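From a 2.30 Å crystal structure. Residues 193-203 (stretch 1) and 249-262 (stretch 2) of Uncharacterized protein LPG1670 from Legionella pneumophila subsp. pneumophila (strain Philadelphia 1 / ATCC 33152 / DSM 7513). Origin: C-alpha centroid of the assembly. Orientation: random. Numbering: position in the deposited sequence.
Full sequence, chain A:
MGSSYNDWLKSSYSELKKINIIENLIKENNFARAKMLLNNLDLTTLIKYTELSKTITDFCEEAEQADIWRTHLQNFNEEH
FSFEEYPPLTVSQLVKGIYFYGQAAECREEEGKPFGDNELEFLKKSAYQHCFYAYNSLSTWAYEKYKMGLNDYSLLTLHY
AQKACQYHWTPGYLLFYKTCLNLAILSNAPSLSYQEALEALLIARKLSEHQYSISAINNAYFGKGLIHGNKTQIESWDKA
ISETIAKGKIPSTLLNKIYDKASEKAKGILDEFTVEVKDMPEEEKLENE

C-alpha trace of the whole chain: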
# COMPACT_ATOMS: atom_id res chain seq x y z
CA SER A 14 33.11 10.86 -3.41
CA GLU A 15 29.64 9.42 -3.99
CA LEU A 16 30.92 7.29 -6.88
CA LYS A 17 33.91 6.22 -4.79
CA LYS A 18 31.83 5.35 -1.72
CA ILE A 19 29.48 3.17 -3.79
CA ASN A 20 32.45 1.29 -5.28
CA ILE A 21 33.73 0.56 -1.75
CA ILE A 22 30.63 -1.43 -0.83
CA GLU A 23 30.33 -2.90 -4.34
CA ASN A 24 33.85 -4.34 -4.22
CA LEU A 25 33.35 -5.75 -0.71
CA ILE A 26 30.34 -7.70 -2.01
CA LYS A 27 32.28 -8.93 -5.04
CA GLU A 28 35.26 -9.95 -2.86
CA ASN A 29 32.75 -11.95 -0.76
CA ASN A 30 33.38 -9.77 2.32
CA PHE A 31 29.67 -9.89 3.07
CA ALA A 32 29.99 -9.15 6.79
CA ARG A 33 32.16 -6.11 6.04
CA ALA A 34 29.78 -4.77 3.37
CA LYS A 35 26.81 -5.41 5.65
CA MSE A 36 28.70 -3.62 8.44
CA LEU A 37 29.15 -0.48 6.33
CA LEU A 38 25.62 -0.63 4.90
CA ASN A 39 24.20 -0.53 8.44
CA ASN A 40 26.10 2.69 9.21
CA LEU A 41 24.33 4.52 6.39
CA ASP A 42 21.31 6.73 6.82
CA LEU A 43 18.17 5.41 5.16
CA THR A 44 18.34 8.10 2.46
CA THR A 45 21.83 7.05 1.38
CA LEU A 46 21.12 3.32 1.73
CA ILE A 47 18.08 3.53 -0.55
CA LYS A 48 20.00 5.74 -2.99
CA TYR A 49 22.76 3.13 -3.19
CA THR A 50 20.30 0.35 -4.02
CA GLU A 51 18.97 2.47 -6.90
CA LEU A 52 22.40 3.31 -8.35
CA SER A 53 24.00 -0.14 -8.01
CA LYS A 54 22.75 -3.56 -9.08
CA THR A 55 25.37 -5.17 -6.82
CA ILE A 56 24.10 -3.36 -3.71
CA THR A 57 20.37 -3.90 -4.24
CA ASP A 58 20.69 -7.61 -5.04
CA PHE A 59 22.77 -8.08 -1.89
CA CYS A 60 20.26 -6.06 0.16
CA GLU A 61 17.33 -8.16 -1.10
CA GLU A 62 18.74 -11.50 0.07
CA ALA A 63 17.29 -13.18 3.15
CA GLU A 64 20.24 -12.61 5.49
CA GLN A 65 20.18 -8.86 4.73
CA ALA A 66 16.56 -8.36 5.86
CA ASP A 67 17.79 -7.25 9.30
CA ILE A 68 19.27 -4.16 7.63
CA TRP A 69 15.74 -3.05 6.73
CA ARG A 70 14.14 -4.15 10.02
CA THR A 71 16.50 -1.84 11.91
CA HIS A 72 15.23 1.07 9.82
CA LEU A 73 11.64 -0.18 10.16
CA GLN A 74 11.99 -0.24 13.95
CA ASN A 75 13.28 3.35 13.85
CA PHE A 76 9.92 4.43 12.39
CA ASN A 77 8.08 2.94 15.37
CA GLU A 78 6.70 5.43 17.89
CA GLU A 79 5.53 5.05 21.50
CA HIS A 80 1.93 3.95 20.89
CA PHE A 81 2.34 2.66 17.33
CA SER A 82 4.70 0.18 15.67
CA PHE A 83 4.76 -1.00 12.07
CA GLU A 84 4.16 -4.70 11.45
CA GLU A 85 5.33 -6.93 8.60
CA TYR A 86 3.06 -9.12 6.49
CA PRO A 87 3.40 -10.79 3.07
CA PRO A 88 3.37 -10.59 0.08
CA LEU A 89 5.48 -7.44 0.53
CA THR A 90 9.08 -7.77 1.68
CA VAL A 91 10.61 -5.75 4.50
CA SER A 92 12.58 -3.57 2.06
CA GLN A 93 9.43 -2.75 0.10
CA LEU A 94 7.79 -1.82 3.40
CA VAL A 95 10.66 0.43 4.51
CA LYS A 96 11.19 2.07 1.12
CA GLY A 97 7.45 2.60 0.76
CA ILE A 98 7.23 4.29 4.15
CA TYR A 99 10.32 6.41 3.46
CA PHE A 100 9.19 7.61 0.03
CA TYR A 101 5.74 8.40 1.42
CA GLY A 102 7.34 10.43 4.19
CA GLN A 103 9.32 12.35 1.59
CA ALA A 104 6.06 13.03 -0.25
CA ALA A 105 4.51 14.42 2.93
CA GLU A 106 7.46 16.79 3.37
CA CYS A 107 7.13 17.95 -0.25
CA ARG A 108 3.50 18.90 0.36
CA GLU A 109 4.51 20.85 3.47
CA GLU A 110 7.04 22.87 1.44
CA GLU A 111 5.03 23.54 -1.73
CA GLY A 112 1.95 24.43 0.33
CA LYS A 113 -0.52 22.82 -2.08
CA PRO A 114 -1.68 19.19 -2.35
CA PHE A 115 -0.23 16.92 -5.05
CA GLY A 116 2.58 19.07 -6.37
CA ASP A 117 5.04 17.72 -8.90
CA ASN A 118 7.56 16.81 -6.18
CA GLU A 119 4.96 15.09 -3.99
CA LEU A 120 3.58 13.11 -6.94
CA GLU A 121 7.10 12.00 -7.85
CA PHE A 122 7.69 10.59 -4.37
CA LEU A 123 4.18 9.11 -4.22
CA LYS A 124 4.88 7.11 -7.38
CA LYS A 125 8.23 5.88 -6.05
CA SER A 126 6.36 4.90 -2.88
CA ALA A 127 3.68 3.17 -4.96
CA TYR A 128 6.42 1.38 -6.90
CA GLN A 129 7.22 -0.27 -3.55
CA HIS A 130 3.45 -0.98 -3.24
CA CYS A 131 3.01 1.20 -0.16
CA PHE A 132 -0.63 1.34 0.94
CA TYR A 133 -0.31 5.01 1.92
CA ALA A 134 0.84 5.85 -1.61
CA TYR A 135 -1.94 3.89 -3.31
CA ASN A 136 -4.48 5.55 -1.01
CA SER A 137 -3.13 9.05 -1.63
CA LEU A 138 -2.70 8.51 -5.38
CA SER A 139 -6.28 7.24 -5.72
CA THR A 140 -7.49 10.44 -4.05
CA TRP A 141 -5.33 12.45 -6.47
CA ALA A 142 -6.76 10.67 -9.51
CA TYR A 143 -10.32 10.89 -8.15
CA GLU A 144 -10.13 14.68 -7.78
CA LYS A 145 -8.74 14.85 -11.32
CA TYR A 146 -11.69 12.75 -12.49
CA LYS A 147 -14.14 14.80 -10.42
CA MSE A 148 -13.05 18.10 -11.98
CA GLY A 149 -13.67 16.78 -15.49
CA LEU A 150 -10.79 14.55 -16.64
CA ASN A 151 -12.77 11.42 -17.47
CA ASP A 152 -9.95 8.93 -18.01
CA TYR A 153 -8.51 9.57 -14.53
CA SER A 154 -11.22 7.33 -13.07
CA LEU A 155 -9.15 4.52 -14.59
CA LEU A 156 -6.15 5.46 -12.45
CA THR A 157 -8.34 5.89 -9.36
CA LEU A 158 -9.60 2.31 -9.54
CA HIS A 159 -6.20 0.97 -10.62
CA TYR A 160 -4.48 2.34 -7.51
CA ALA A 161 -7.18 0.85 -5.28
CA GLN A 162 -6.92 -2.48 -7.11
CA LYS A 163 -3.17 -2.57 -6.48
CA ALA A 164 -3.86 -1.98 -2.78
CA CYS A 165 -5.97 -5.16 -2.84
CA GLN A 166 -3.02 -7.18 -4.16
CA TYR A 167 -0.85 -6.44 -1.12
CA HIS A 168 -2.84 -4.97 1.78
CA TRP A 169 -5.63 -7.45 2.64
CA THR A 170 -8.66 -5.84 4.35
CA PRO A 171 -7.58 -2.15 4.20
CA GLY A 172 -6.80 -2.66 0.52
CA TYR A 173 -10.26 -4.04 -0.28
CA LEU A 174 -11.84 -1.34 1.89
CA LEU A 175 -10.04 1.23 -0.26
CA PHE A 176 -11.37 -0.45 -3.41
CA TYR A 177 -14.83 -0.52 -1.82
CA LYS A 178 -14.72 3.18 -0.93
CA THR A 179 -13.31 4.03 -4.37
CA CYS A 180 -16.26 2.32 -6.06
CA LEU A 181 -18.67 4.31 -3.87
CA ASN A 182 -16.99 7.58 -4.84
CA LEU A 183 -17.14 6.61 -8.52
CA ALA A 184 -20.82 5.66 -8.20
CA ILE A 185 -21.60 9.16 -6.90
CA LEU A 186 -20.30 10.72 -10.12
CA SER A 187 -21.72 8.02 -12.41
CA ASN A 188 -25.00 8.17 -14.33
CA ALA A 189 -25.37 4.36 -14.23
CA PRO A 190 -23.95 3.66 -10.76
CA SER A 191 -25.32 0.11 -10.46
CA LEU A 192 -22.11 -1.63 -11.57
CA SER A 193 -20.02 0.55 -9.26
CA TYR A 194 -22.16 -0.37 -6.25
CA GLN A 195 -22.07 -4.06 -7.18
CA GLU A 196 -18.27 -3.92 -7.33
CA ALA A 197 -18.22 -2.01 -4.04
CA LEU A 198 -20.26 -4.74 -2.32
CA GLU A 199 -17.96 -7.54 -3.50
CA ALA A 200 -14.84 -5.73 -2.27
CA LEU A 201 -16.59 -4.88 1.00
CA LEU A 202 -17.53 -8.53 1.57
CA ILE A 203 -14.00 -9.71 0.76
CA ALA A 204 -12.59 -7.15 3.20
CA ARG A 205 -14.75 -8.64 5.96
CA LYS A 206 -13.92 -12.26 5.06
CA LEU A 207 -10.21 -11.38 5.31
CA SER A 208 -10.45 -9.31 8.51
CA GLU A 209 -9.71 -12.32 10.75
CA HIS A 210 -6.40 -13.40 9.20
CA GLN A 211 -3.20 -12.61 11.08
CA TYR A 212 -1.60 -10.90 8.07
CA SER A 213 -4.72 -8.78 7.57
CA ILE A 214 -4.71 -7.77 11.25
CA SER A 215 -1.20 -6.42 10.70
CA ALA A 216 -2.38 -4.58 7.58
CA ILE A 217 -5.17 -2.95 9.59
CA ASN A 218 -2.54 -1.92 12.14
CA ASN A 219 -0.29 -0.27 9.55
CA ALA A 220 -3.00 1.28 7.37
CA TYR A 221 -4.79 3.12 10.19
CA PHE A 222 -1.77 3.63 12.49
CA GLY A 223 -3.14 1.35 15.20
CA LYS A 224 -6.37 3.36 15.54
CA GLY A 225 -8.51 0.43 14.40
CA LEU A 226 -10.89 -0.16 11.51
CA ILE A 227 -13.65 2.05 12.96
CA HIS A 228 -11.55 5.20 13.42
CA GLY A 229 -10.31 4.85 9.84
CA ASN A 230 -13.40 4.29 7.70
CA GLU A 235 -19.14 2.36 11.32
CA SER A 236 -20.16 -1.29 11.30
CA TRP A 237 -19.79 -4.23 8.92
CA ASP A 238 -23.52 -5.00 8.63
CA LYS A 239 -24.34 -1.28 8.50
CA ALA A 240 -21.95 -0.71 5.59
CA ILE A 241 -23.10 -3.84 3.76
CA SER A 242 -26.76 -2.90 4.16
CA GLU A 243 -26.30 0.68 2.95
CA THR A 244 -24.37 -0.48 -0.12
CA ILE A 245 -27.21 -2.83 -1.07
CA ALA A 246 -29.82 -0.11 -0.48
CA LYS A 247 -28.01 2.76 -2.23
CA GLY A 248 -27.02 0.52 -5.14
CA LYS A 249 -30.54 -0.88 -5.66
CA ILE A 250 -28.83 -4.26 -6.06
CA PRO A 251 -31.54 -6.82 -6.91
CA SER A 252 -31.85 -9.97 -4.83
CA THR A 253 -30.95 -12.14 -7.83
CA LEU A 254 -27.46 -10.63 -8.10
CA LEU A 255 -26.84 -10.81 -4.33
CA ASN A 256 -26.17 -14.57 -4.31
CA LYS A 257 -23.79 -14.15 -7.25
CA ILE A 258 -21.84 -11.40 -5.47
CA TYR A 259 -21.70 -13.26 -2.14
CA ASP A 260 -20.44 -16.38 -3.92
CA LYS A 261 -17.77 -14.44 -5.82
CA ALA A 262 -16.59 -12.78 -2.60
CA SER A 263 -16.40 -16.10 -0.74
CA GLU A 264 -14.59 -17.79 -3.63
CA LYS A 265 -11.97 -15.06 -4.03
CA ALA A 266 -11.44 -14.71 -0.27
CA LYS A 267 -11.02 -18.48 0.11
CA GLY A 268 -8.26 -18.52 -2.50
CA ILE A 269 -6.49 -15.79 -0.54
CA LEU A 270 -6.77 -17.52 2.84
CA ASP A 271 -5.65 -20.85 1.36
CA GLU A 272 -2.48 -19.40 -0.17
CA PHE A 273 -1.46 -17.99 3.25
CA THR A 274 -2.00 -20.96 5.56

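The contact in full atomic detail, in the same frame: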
# COMPACT_ATOMS: atom_id res chain seq x y z
N SER A 193 -20.97 0.09 -10.26
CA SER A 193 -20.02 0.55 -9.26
C SER A 193 -20.41 0.08 -7.87
O SER A 193 -19.55 -0.32 -7.07
CB SER A 193 -19.91 2.07 -9.31
OG SER A 193 -19.56 2.51 -10.61
N TYR A 194 -21.71 0.10 -7.55
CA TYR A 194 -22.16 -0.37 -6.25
C TYR A 194 -22.02 -1.88 -6.12
O TYR A 194 -21.71 -2.39 -5.04
CB TYR A 194 -23.61 0.05 -6.00
CG TYR A 194 -23.77 1.50 -5.57
CD1 TYR A 194 -23.30 1.93 -4.34
CD2 TYR A 194 -24.42 2.41 -6.39
CE1 TYR A 194 -23.46 3.25 -3.95
CE2 TYR A 194 -24.58 3.73 -6.00
CZ TYR A 194 -24.10 4.14 -4.78
OH TYR A 194 -24.26 5.45 -4.39
N GLN A 195 -22.24 -2.61 -7.22
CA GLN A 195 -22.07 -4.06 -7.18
C GLN A 195 -20.61 -4.44 -6.96
O GLN A 195 -20.31 -5.39 -6.24
CB GLN A 195 -22.60 -4.69 -8.46
CG GLN A 195 -24.09 -4.49 -8.67
CD GLN A 195 -24.55 -4.91 -10.05
OE1 GLN A 195 -25.55 -4.42 -10.57
NE2 GLN A 195 -23.82 -5.84 -10.66
N GLU A 196 -19.69 -3.70 -7.58
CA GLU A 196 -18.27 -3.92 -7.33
C GLU A 196 -17.87 -3.48 -5.93
O GLU A 196 -16.97 -4.09 -5.33
CB GLU A 196 -17.42 -3.19 -8.38
CG GLU A 196 -17.41 -3.87 -9.75
CD GLU A 196 -16.56 -5.13 -9.76
OE1 GLU A 196 -15.54 -5.17 -9.05
OE2 GLU A 196 -16.93 -6.09 -10.48
N ALA A 197 -18.51 -2.44 -5.40
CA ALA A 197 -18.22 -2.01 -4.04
C ALA A 197 -18.63 -3.07 -3.03
O ALA A 197 -17.92 -3.31 -2.05
CB ALA A 197 -18.94 -0.69 -3.74
N LEU A 198 -19.78 -3.71 -3.25
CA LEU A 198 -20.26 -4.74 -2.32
C LEU A 198 -19.31 -5.93 -2.28
O LEU A 198 -18.97 -6.43 -1.20
CB LEU A 198 -21.66 -5.19 -2.72
CG LEU A 198 -22.26 -6.34 -1.91
CD1 LEU A 198 -22.40 -5.96 -0.45
CD2 LEU A 198 -23.61 -6.76 -2.49
N GLU A 199 -18.86 -6.39 -3.45
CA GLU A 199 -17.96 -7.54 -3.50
C GLU A 199 -16.66 -7.25 -2.75
O GLU A 199 -16.21 -8.08 -1.95
CB GLU A 199 -17.67 -7.91 -4.95
CG GLU A 199 -16.67 -9.05 -5.12
CD GLU A 199 -16.41 -9.38 -6.57
OE1 GLU A 199 -17.21 -8.96 -7.43
OE2 GLU A 199 -15.41 -10.07 -6.86
N ALA A 200 -16.07 -6.08 -2.98
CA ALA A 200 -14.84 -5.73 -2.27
C ALA A 200 -15.09 -5.55 -0.78
O ALA A 200 -14.23 -5.87 0.04
CB ALA A 200 -14.24 -4.46 -2.87
N LEU A 201 -16.27 -5.03 -0.41
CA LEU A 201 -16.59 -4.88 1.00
C LEU A 201 -16.75 -6.23 1.68
O LEU A 201 -16.29 -6.42 2.81
CB LEU A 201 -17.87 -4.05 1.16
CG LEU A 201 -18.37 -3.82 2.58
CD1 LEU A 201 -17.31 -3.16 3.44
CD2 LEU A 201 -19.64 -2.98 2.56
N LEU A 202 -17.38 -7.19 1.00
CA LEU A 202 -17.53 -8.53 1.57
C LEU A 202 -16.18 -9.23 1.70
O LEU A 202 -15.91 -9.88 2.71
CB LEU A 202 -18.49 -9.36 0.72
CG LEU A 202 -19.94 -8.87 0.65
CD1 LEU A 202 -20.76 -9.75 -0.28
CD2 LEU A 202 -20.56 -8.83 2.04
N ILE A 203 -15.32 -9.10 0.69
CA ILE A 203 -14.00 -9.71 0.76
C ILE A 203 -13.19 -9.11 1.90
O ILE A 203 -12.48 -9.82 2.62
CB ILE A 203 -13.27 -9.55 -0.59
CG1 ILE A 203 -14.01 -10.31 -1.69
CG2 ILE A 203 -11.83 -10.06 -0.48
CD1 ILE A 203 -13.42 -10.10 -3.07
N LYS A 249 -29.34 -0.25 -5.11
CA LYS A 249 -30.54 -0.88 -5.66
C LYS A 249 -30.22 -2.26 -6.24
O LYS A 249 -30.80 -2.68 -7.24
CB LYS A 249 -31.20 0.01 -6.72
CG LYS A 249 -31.59 1.40 -6.22
CD LYS A 249 -32.29 2.19 -7.31
CE LYS A 249 -32.70 3.57 -6.83
NZ LYS A 249 -31.53 4.42 -6.50
N ILE A 250 -29.29 -2.95 -5.60
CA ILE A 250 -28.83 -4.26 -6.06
C ILE A 250 -29.98 -5.25 -5.92
O ILE A 250 -30.47 -5.48 -4.80
CB ILE A 250 -27.59 -4.72 -5.28
CG1 ILE A 250 -26.51 -3.64 -5.31
CG2 ILE A 250 -27.06 -6.03 -5.86
CD1 ILE A 250 -25.26 -4.00 -4.54
N PRO A 251 -30.44 -5.85 -7.01
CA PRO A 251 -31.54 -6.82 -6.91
C PRO A 251 -31.11 -8.08 -6.17
O PRO A 251 -29.93 -8.43 -6.10
CB PRO A 251 -31.88 -7.13 -8.38
CG PRO A 251 -30.61 -6.84 -9.11
CD PRO A 251 -29.98 -5.68 -8.40
N SER A 252 -32.11 -8.77 -5.62
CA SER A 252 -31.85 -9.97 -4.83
C SER A 252 -31.27 -11.10 -5.67
O SER A 252 -30.61 -11.99 -5.11
CB SER A 252 -33.15 -10.44 -4.16
OG SER A 252 -33.75 -9.38 -3.44
N THR A 253 -31.50 -11.09 -6.98
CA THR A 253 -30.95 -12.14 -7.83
C THR A 253 -29.43 -12.05 -7.92
O THR A 253 -28.74 -13.07 -7.91
CB THR A 253 -31.57 -12.06 -9.23
OG1 THR A 253 -33.00 -12.09 -9.13
CG2 THR A 253 -31.10 -13.24 -10.09
N LEU A 254 -28.90 -10.83 -7.99
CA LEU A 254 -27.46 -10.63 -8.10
C LEU A 254 -26.75 -10.74 -6.76
O LEU A 254 -25.52 -10.84 -6.75
CB LEU A 254 -27.16 -9.26 -8.72
CG LEU A 254 -27.16 -9.14 -10.25
CD1 LEU A 254 -28.55 -9.35 -10.84
CD2 LEU A 254 -26.60 -7.79 -10.67
N LEU A 255 -27.48 -10.74 -5.64
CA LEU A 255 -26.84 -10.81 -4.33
C LEU A 255 -26.11 -12.14 -4.15
O LEU A 255 -24.95 -12.18 -3.73
CB LEU A 255 -27.87 -10.61 -3.23
CG LEU A 255 -28.31 -9.17 -2.94
CD1 LEU A 255 -29.30 -9.14 -1.79
CD2 LEU A 255 -27.11 -8.29 -2.64
N ASN A 256 -26.79 -13.25 -4.46
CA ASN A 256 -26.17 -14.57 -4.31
C ASN A 256 -24.94 -14.71 -5.20
O ASN A 256 -23.97 -15.38 -4.81
CB ASN A 256 -27.18 -15.67 -4.62
CG ASN A 256 -28.30 -15.73 -3.61
OD1 ASN A 256 -28.08 -15.57 -2.41
ND2 ASN A 256 -29.52 -15.98 -4.08
N LYS A 257 -24.95 -14.09 -6.38
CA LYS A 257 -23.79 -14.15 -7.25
C LYS A 257 -22.62 -13.37 -6.66
O LYS A 257 -21.47 -13.81 -6.74
CB LYS A 257 -24.14 -13.62 -8.64
CG LYS A 257 -23.03 -13.77 -9.67
CD LYS A 257 -22.69 -15.23 -9.92
CE LYS A 257 -23.91 -16.00 -10.42
NZ LYS A 257 -24.45 -15.44 -11.68
N ILE A 258 -22.90 -12.22 -6.05
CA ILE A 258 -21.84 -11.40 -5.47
C ILE A 258 -21.28 -12.05 -4.21
O ILE A 258 -20.06 -12.08 -3.99
CB ILE A 258 -22.35 -9.97 -5.20
CG1 ILE A 258 -22.73 -9.29 -6.51
CG2 ILE A 258 -21.31 -9.16 -4.45
CD1 ILE A 258 -23.31 -7.90 -6.34
N TYR A 259 -22.16 -12.59 -3.36
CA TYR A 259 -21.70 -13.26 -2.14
C TYR A 259 -20.86 -14.48 -2.48
O TYR A 259 -19.88 -14.78 -1.78
CB TYR A 259 -22.90 -13.66 -1.28
CG TYR A 259 -23.37 -12.58 -0.32
CD1 TYR A 259 -24.27 -11.61 -0.73
CD2 TYR A 259 -22.92 -12.55 0.99
CE1 TYR A 259 -24.71 -10.63 0.14
CE2 TYR A 259 -23.36 -11.57 1.87
CZ TYR A 259 -24.25 -10.61 1.44
OH TYR A 259 -24.69 -9.64 2.30
N ASP A 260 -21.22 -15.21 -3.54
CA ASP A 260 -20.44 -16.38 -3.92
C ASP A 260 -19.09 -15.99 -4.50
O ASP A 260 -18.08 -16.65 -4.24
CB ASP A 260 -21.23 -17.23 -4.92
CG ASP A 260 -22.39 -17.97 -4.28
OD1 ASP A 260 -22.84 -17.55 -3.19
OD2 ASP A 260 -22.85 -18.97 -4.87
N LYS A 261 -19.04 -14.91 -5.28
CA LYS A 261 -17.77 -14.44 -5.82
C LYS A 261 -16.85 -13.95 -4.71
O LYS A 261 -15.64 -14.19 -4.75
CB LYS A 261 -18.00 -13.34 -6.86
CG LYS A 261 -18.59 -13.83 -8.17
CD LYS A 261 -18.91 -12.67 -9.10
CE LYS A 261 -17.67 -11.85 -9.42
NZ LYS A 261 -17.98 -10.70 -10.31
N ALA A 262 -17.41 -13.27 -3.71
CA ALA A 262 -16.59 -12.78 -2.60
C ALA A 262 -16.04 -13.94 -1.78
O ALA A 262 -14.86 -13.92 -1.38
CB ALA A 262 -17.41 -11.83 -1.72

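The two helices run in roughly the same direction, crossing at -40° with their axes 8.9 Å apart at closest approach, and 660 Å² of surface is buried between the two stretches, largely by aliphatic residues. The central bump is Ile 258, which points toward the first helix and fits as a knob into the hollow framed by Gln 195, Leu 198, Glu 199 and Leu 202. Its two branches spread along the floor: CD1 lies 3.9 Å from Gln 195 CB, while CG2 lies 3.8 Å from the backbone N of Glu 199 and 3.9 Å from Leu 198 CD2.

Leu 198 projects the other way. Its CD2 also meets Leu 255 CD2 and Ile 250 CD1, each at 3.8 Å, so the extended Ile 250, in the segment preceding the helix, prolongs the apolar seam.

One turn on, Leu 202 lays CD1 over a face of the Tyr 259 ring, 3.7 Å from its centroid and nearly on the normal, a CH-pi contact. Ala 262 suits the tight end, where its small CB packs 3.6 Å from Leu 202 CB and 3.7 Å from Ile 203 CG1.

The one salt bridge across the contact links Lys 261 NZ to Glu 199 OE1 at 3.5 Å, with a weak hydrogen bond; Gln 195 packs by its aliphatic part, and its NE2 lies 3.4 Å from Leu 254 CD2.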